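Protein Pcdhgc3 (Mus musculus, PDB 4ZI8) probably acts as a calcium-dependent cell-adhesion protein that may help set up and maintain specific neuronal connections, this fragment being its first three extracellular cadherin repeats. Local coordinates at residues A254-T259 / I269-G274; E283-D288 / K306-Y311. All coordinates share one frame; numbering follows the deposited sequence.

Contact 1: residues A254-T259 / I269-G274; sequences AQVLAT and IVYSFG
The hydroxyl of Tyr-271 takes a hydrogen bond from the backbone of Ala-258: N lies 2.8 Å from OH, and the N-H...O angle of 178° makes the bond all but straight. The amide arrives at the edge of the ring, in its plane, and the bond crosses from one sheet of the domain to the other, tying a buried phenol to the main chain just after the short break in strand 252-259. Next to this bond the backbone passes close by, with Leu-257 CA 3.5 Å from Tyr-271 OH. With CG of Tyr-271 anti to its own carbonyl carbon (chi1 -61°), the ring reaches across to strand 252-259. Farther back along the ring, Val-256 CG2 comes to 4.0 Å from Tyr-271 CD1, the valine methyl and the ring running past one another, while Ala-258 CB rests 4.1 Å from CE1 of the same tyrosine. Ile-269 works on two fronts. Its CG2 lies over one face of the Tyr-271 ring, offset toward the rim, and its CD1 meets the neighbouring backbone, 3.4 Å from Ala-258 O. Phe-234 and Leu-287 also pack against the tyrosine, and Ala-314 backs Ala-258 and Ile-269. The calcium site that includes Asp-260 and Asp-316 begins just beyond Ile-269. This is packing between the two facing sheets of a Greek-key cadherin repeat, the third in this fragment, near the calcium sites at its junction with the second repeat.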
loop_
_atom_site.group_PDB
_atom_site.type_symbol
_atom_site.label_atom_id
_atom_site.label_comp_id
_atom_site.label_asym_id
_atom_site.label_seq_id
_atom_site.Cartn_x
_atom_site.Cartn_y
_atom_site.Cartn_z
ATOM N N ALA B 254 -35.731 -23.528 9.838
ATOM C CA ALA B 254 -34.383 -23.757 10.320
ATOM C C ALA B 254 -33.698 -22.412 10.478
ATOM O O ALA B 254 -34.140 -21.429 9.880
ATOM C CB ALA B 254 -33.596 -24.657 9.352
ATOM N N GLN B 255 -32.658 -22.355 11.301
ATOM C CA GLN B 255 -31.740 -21.215 11.245
ATOM C C GLN B 255 -30.310 -21.697 10.962
ATOM O O GLN B 255 -29.735 -22.470 11.734
ATOM C CB GLN B 255 -31.783 -20.401 12.535
ATOM C CG GLN B 255 -30.904 -19.156 12.495
ATOM C CD GLN B 255 -31.058 -18.291 13.727
ATOM O OE1 GLN B 255 -31.404 -18.778 14.807
ATOM N NE2 GLN B 255 -30.822 -16.999 13.569
ATOM N N VAL B 256 -29.732 -21.253 9.850
ATOM C CA VAL B 256 -28.374 -21.652 9.534
ATOM C C VAL B 256 -27.398 -20.592 10.062
ATOM O O VAL B 256 -27.764 -19.424 10.249
ATOM C CB VAL B 256 -28.189 -21.867 8.036
ATOM C CG1 VAL B 256 -29.246 -22.882 7.519
ATOM C CG2 VAL B 256 -28.314 -20.537 7.288
ATOM N N LEU B 257 -26.171 -21.005 10.340
ATOM C CA LEU B 257 -25.216 -20.082 10.942
ATOM C C LEU B 257 -23.822 -20.318 10.388
ATOM O O LEU B 257 -23.277 -21.423 10.504
ATOM C CB LEU B 257 -25.216 -20.220 12.462
ATOM C CG LEU B 257 -24.105 -19.429 13.179
ATOM C CD1 LEU B 257 -24.313 -17.929 13.010
ATOM C CD2 LEU B 257 -23.973 -19.801 14.649
ATOM N N ALA B 258 -23.248 -19.278 9.785
ATOM C CA ALA B 258 -21.845 -19.296 9.361
ATOM C C ALA B 258 -21.098 -18.233 10.126
ATOM O O ALA B 258 -21.715 -17.276 10.582
ATOM C CB ALA B 258 -21.728 -19.052 7.864
ATOM N N THR B 259 -19.786 -18.394 10.268
ATOM C CA THR B 259 -18.954 -17.369 10.900
ATOM C C THR B 259 -17.771 -17.037 9.997
ATOM O O THR B 259 -17.423 -17.817 9.115
ATOM C CB THR B 259 -18.423 -17.815 12.262
ATOM O OG1 THR B 259 -17.563 -18.942 12.072
ATOM C CG2 THR B 259 -19.559 -18.211 13.184
ATOM N N ILE B 269 -21.622 -11.378 7.382
ATOM C CA ILE B 269 -22.179 -12.430 6.538
ATOM C C ILE B 269 -23.579 -12.144 6.017
ATOM O O ILE B 269 -24.457 -11.626 6.755
ATOM C CB ILE B 269 -22.151 -13.744 7.302
ATOM C CG1 ILE B 269 -20.727 -14.289 7.226
ATOM C CG2 ILE B 269 -23.147 -14.759 6.704
ATOM C CD1 ILE B 269 -20.345 -15.074 8.420
ATOM N N VAL B 270 -23.744 -12.425 4.723
ATOM C CA VAL B 270 -25.029 -12.354 4.037
ATOM C C VAL B 270 -25.491 -13.756 3.623
ATOM O O VAL B 270 -24.738 -14.484 2.970
ATOM C CB VAL B 270 -24.957 -11.496 2.772
ATOM C CG1 VAL B 270 -26.324 -11.506 2.040
ATOM C CG2 VAL B 270 -24.524 -10.100 3.096
ATOM N N TYR B 271 -26.718 -14.122 3.988
ATOM C CA TYR B 271 -27.253 -15.434 3.625
ATOM C C TYR B 271 -28.171 -15.316 2.424
ATOM O O TYR B 271 -28.978 -14.409 2.361
ATOM C CB TYR B 271 -28.020 -16.058 4.793
ATOM C CG TYR B 271 -27.179 -16.277 6.017
ATOM C CD1 TYR B 271 -26.284 -17.341 6.076
ATOM C CD2 TYR B 271 -27.263 -15.418 7.115
ATOM C CE1 TYR B 271 -25.496 -17.548 7.186
ATOM C CE2 TYR B 271 -26.474 -15.622 8.249
ATOM C CZ TYR B 271 -25.592 -16.694 8.272
ATOM O OH TYR B 271 -24.798 -16.930 9.367
ATOM N N SER B 272 -28.067 -16.243 1.475
ATOM C CA SER B 272 -28.928 -16.207 0.301
ATOM C C SER B 272 -29.148 -17.625 -0.179
ATOM O O SER B 272 -28.415 -18.541 0.231
ATOM C CB SER B 272 -28.321 -15.346 -0.812
ATOM O OG SER B 272 -27.106 -15.897 -1.287
ATOM N N PHE B 273 -30.164 -17.805 -1.016
ATOM C CA PHE B 273 -30.375 -19.084 -1.661
ATOM C C PHE B 273 -29.266 -19.308 -2.667
ATOM O O PHE B 273 -28.990 -18.439 -3.499
ATOM C CB PHE B 273 -31.744 -19.136 -2.352
ATOM C CG PHE B 273 -32.897 -19.219 -1.391
ATOM C CD1 PHE B 273 -33.030 -20.308 -0.543
ATOM C CD2 PHE B 273 -33.844 -18.209 -1.332
ATOM C CE1 PHE B 273 -34.109 -20.384 0.362
ATOM C CE2 PHE B 273 -34.915 -18.281 -0.454
ATOM C CZ PHE B 273 -35.051 -19.360 0.390
ATOM N N GLY B 274 -28.628 -20.470 -2.587
ATOM C CA GLY B 274 -27.546 -20.813 -3.510
ATOM C C GLY B 274 -28.056 -20.965 -4.930
ATOM O O GLY B 274 -29.249 -21.207 -5.132
#

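Contact 2: residues E283-D288 / K306-Y311; sequences ELFALD and KLHEIY
Phe-285 and His-308 each carry CG anti to the carbonyl carbon (chi1 near -60°), which sends their rings toward each other, while Leu-284 extends with CG anti to its backbone N and brings a methyl to the same imidazole. The two rings form a T-shaped pair: the edge of Phe-285 points at the face of His-308, with centroids 5.6 Å apart and planes at 75°. Leu-284 CD2 sits over the same face of the imidazole, offset toward its rim and only 3.3 Å from His-308 CE1, a CH-pi contact. Ile-310, two residues further along the strand from His-308, supplies the other methyl. Its CD1 stands over the middle of the Phe-285 ring, nearly on the ring normal and 3.5 Å from the centroid. Leu-284 CG lies over the opposite face, toward its rim, so the phenyl ring is held between two aliphatic groups. In this cadherin beta sandwich, helix 281-284 leads into edge strand 285-287 of one sheet and strand 307-316 lies in the other; Phe-285 and Ile-310 occupy the buried space between the sheets, with Leu-284 and His-308 at its margin. Leu-294 and Ile-296 extend the apolar surroundings of Phe-285, and Phe-273 touches both Phe-285 and Ile-310. Cut back to an alanine, Phe-285 would no longer reach the Ile-310 methyl or the imidazole, which is likely to open a gap between the sheets and leave His-308 without its aromatic partner, freer to turn. Val-332 and Leu-300 also pack against the histidine side chain, and the backbone of His-308 is hydrogen-bonded to Val-330 of strand 324-333.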
loop_
_atom_site.group_PDB
_atom_site.type_symbol
_atom_site.label_atom_id
_atom_site.label_comp_id
_atom_site.label_asym_id
_atom_site.label_seq_id
_atom_site.Cartn_x
_atom_site.Cartn_y
_atom_site.Cartn_z
ATOM N N GLU B 283 -40.159 -19.286 -4.053
ATOM C CA GLU B 283 -41.585 -19.134 -3.940
ATOM C C GLU B 283 -42.109 -19.950 -2.772
ATOM O O GLU B 283 -43.114 -19.610 -2.168
ATOM C CB GLU B 283 -42.255 -19.543 -5.252
ATOM C CG GLU B 283 -41.845 -18.656 -6.428
ATOM C CD GLU B 283 -42.443 -17.264 -6.334
ATOM O OE1 GLU B 283 -43.214 -17.024 -5.379
ATOM O OE2 GLU B 283 -42.161 -16.407 -7.210
ATOM N N LEU B 284 -41.422 -21.026 -2.437
ATOM C CA LEU B 284 -41.896 -21.908 -1.388
ATOM C C LEU B 284 -41.291 -21.551 -0.030
ATOM O O LEU B 284 -41.943 -21.708 1.007
ATOM C CB LEU B 284 -41.586 -23.361 -1.753
ATOM C CG LEU B 284 -42.045 -24.407 -0.740
ATOM C CD1 LEU B 284 -43.542 -24.247 -0.427
ATOM C CD2 LEU B 284 -41.766 -25.811 -1.270
ATOM N N PHE B 285 -40.055 -21.058 -0.044
ATOM C CA PHE B 285 -39.363 -20.700 1.185
ATOM C C PHE B 285 -38.931 -19.236 1.172
ATOM O O PHE B 285 -38.878 -18.599 0.119
ATOM C CB PHE B 285 -38.147 -21.607 1.398
ATOM C CG PHE B 285 -38.503 -23.055 1.536
ATOM C CD1 PHE B 285 -38.949 -23.555 2.750
ATOM C CD2 PHE B 285 -38.419 -23.909 0.446
ATOM C CE1 PHE B 285 -39.295 -24.893 2.881
ATOM C CE2 PHE B 285 -38.766 -25.251 0.558
ATOM C CZ PHE B 285 -39.209 -25.746 1.777
ATOM N N ALA B 286 -38.639 -18.709 2.360
ATOM C CA ALA B 286 -38.066 -17.385 2.496
ATOM C C ALA B 286 -36.840 -17.494 3.409
ATOM O O ALA B 286 -36.771 -18.373 4.273
ATOM C CB ALA B 286 -39.068 -16.411 3.043
ATOM N N LEU B 287 -35.876 -16.608 3.219
ATOM C CA LEU B 287 -34.650 -16.688 3.968
ATOM C C LEU B 287 -34.225 -15.279 4.396
ATOM O O LEU B 287 -34.064 -14.391 3.558
ATOM C CB LEU B 287 -33.561 -17.355 3.125
ATOM C CG LEU B 287 -32.154 -17.352 3.731
ATOM C CD1 LEU B 287 -32.024 -18.345 4.875
ATOM C CD2 LEU B 287 -31.119 -17.645 2.638
ATOM N N ASP B 288 -34.076 -15.049 5.691
ATOM C CA ASP B 288 -33.581 -13.743 6.115
ATOM C C ASP B 288 -32.095 -13.618 5.840
ATOM O O ASP B 288 -31.293 -14.403 6.356
ATOM C CB ASP B 288 -33.845 -13.505 7.591
ATOM C CG ASP B 288 -33.616 -12.071 7.982
ATOM O OD1 ASP B 288 -32.442 -11.656 8.094
ATOM O OD2 ASP B 288 -34.617 -11.345 8.163
ATOM N N LYS B 306 -42.460 -34.799 -0.841
ATOM C CA LYS B 306 -42.211 -35.239 0.522
ATOM C C LYS B 306 -40.939 -34.666 1.125
ATOM O O LYS B 306 -40.799 -34.611 2.346
ATOM C CB LYS B 306 -42.142 -36.757 0.567
ATOM C CG LYS B 306 -43.494 -37.406 0.341
ATOM C CD LYS B 306 -43.379 -38.897 0.066
ATOM C CE LYS B 306 -44.767 -39.489 -0.144
ATOM N NZ LYS B 306 -45.611 -38.608 -1.004
ATOM N N LEU B 307 -40.011 -34.259 0.272
ATOM C CA LEU B 307 -38.720 -33.820 0.746
ATOM C C LEU B 307 -38.208 -32.680 -0.128
ATOM O O LEU B 307 -38.174 -32.809 -1.349
ATOM C CB LEU B 307 -37.728 -34.984 0.744
ATOM C CG LEU B 307 -36.284 -34.608 1.121
ATOM C CD1 LEU B 307 -36.156 -34.060 2.552
ATOM C CD2 LEU B 307 -35.325 -35.777 0.905
ATOM N N HIS B 308 -37.822 -31.574 0.498
ATOM C CA HIS B 308 -37.213 -30.459 -0.223
ATOM C C HIS B 308 -35.745 -30.342 0.175
ATOM O O HIS B 308 -35.425 -30.430 1.364
ATOM C CB HIS B 308 -37.963 -29.150 0.069
ATOM C CG HIS B 308 -39.409 -29.182 -0.325
ATOM N ND1 HIS B 308 -39.840 -28.927 -1.611
ATOM C CD2 HIS B 308 -40.524 -29.454 0.400
ATOM C CE1 HIS B 308 -41.157 -29.056 -1.664
ATOM N NE2 HIS B 308 -41.593 -29.361 -0.455
ATOM N N GLU B 309 -34.861 -30.197 -0.814
ATOM C CA GLU B 309 -33.438 -29.953 -0.580
ATOM C C GLU B 309 -33.111 -28.501 -0.867
ATOM O O GLU B 309 -33.199 -28.073 -2.003
ATOM C CB GLU B 309 -32.557 -30.821 -1.470
ATOM C CG GLU B 309 -32.555 -32.279 -1.165
ATOM C CD GLU B 309 -31.297 -32.973 -1.687
ATOM O OE1 GLU B 309 -30.193 -32.358 -1.620
ATOM O OE2 GLU B 309 -31.424 -34.130 -2.160
ATOM N N ILE B 310 -32.723 -27.751 0.140
ATOM C CA ILE B 310 -32.472 -26.338 -0.049
ATOM C C ILE B 310 -31.010 -26.003 0.228
ATOM O O ILE B 310 -30.500 -26.283 1.306
ATOM C CB ILE B 310 -33.328 -25.501 0.876
ATOM C CG1 ILE B 310 -34.799 -25.848 0.673
ATOM C CG2 ILE B 310 -33.059 -24.015 0.658
ATOM C CD1 ILE B 310 -35.555 -25.565 1.906
ATOM N N TYR B 311 -30.340 -25.393 -0.729
ATOM C CA TYR B 311 -28.954 -25.026 -0.503
ATOM C C TYR B 311 -28.887 -23.547 -0.159
ATOM O O TYR B 311 -29.544 -22.707 -0.790
ATOM C CB TYR B 311 -28.075 -25.329 -1.712
ATOM C CG TYR B 311 -27.856 -26.790 -1.971
ATOM C CD1 TYR B 311 -28.837 -27.554 -2.576
ATOM C CD2 TYR B 311 -26.662 -27.400 -1.636
ATOM C CE1 TYR B 311 -28.643 -28.897 -2.838
ATOM C CE2 TYR B 311 -26.454 -28.742 -1.895
ATOM C CZ TYR B 311 -27.451 -29.485 -2.495
ATOM O OH TYR B 311 -27.268 -30.825 -2.760
#

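Overall arrangement
Both contacts lie in the third cadherin repeat, toward the C terminus of the fragment. Following the chain, strand 252-259 runs into the loop that carries calcium ligands Asp-260 and Asp-262, and contact 1 closes this loop when strand 269-273 comes back across the sandwich. Helix 281-284 and strand 285-287 follow, and contact 2 closes a second loop, through strand 293-296, on reaching strand 307-316. The loops are in series, neither enclosing nor crossing the other. Strands 269-273 and 307-316 are neighbours in one sheet, while 252-259 and 285-287 belong to the other, so each contact bridges the two sheets. Leu-287 packs against strand 269-273, joining the contacts.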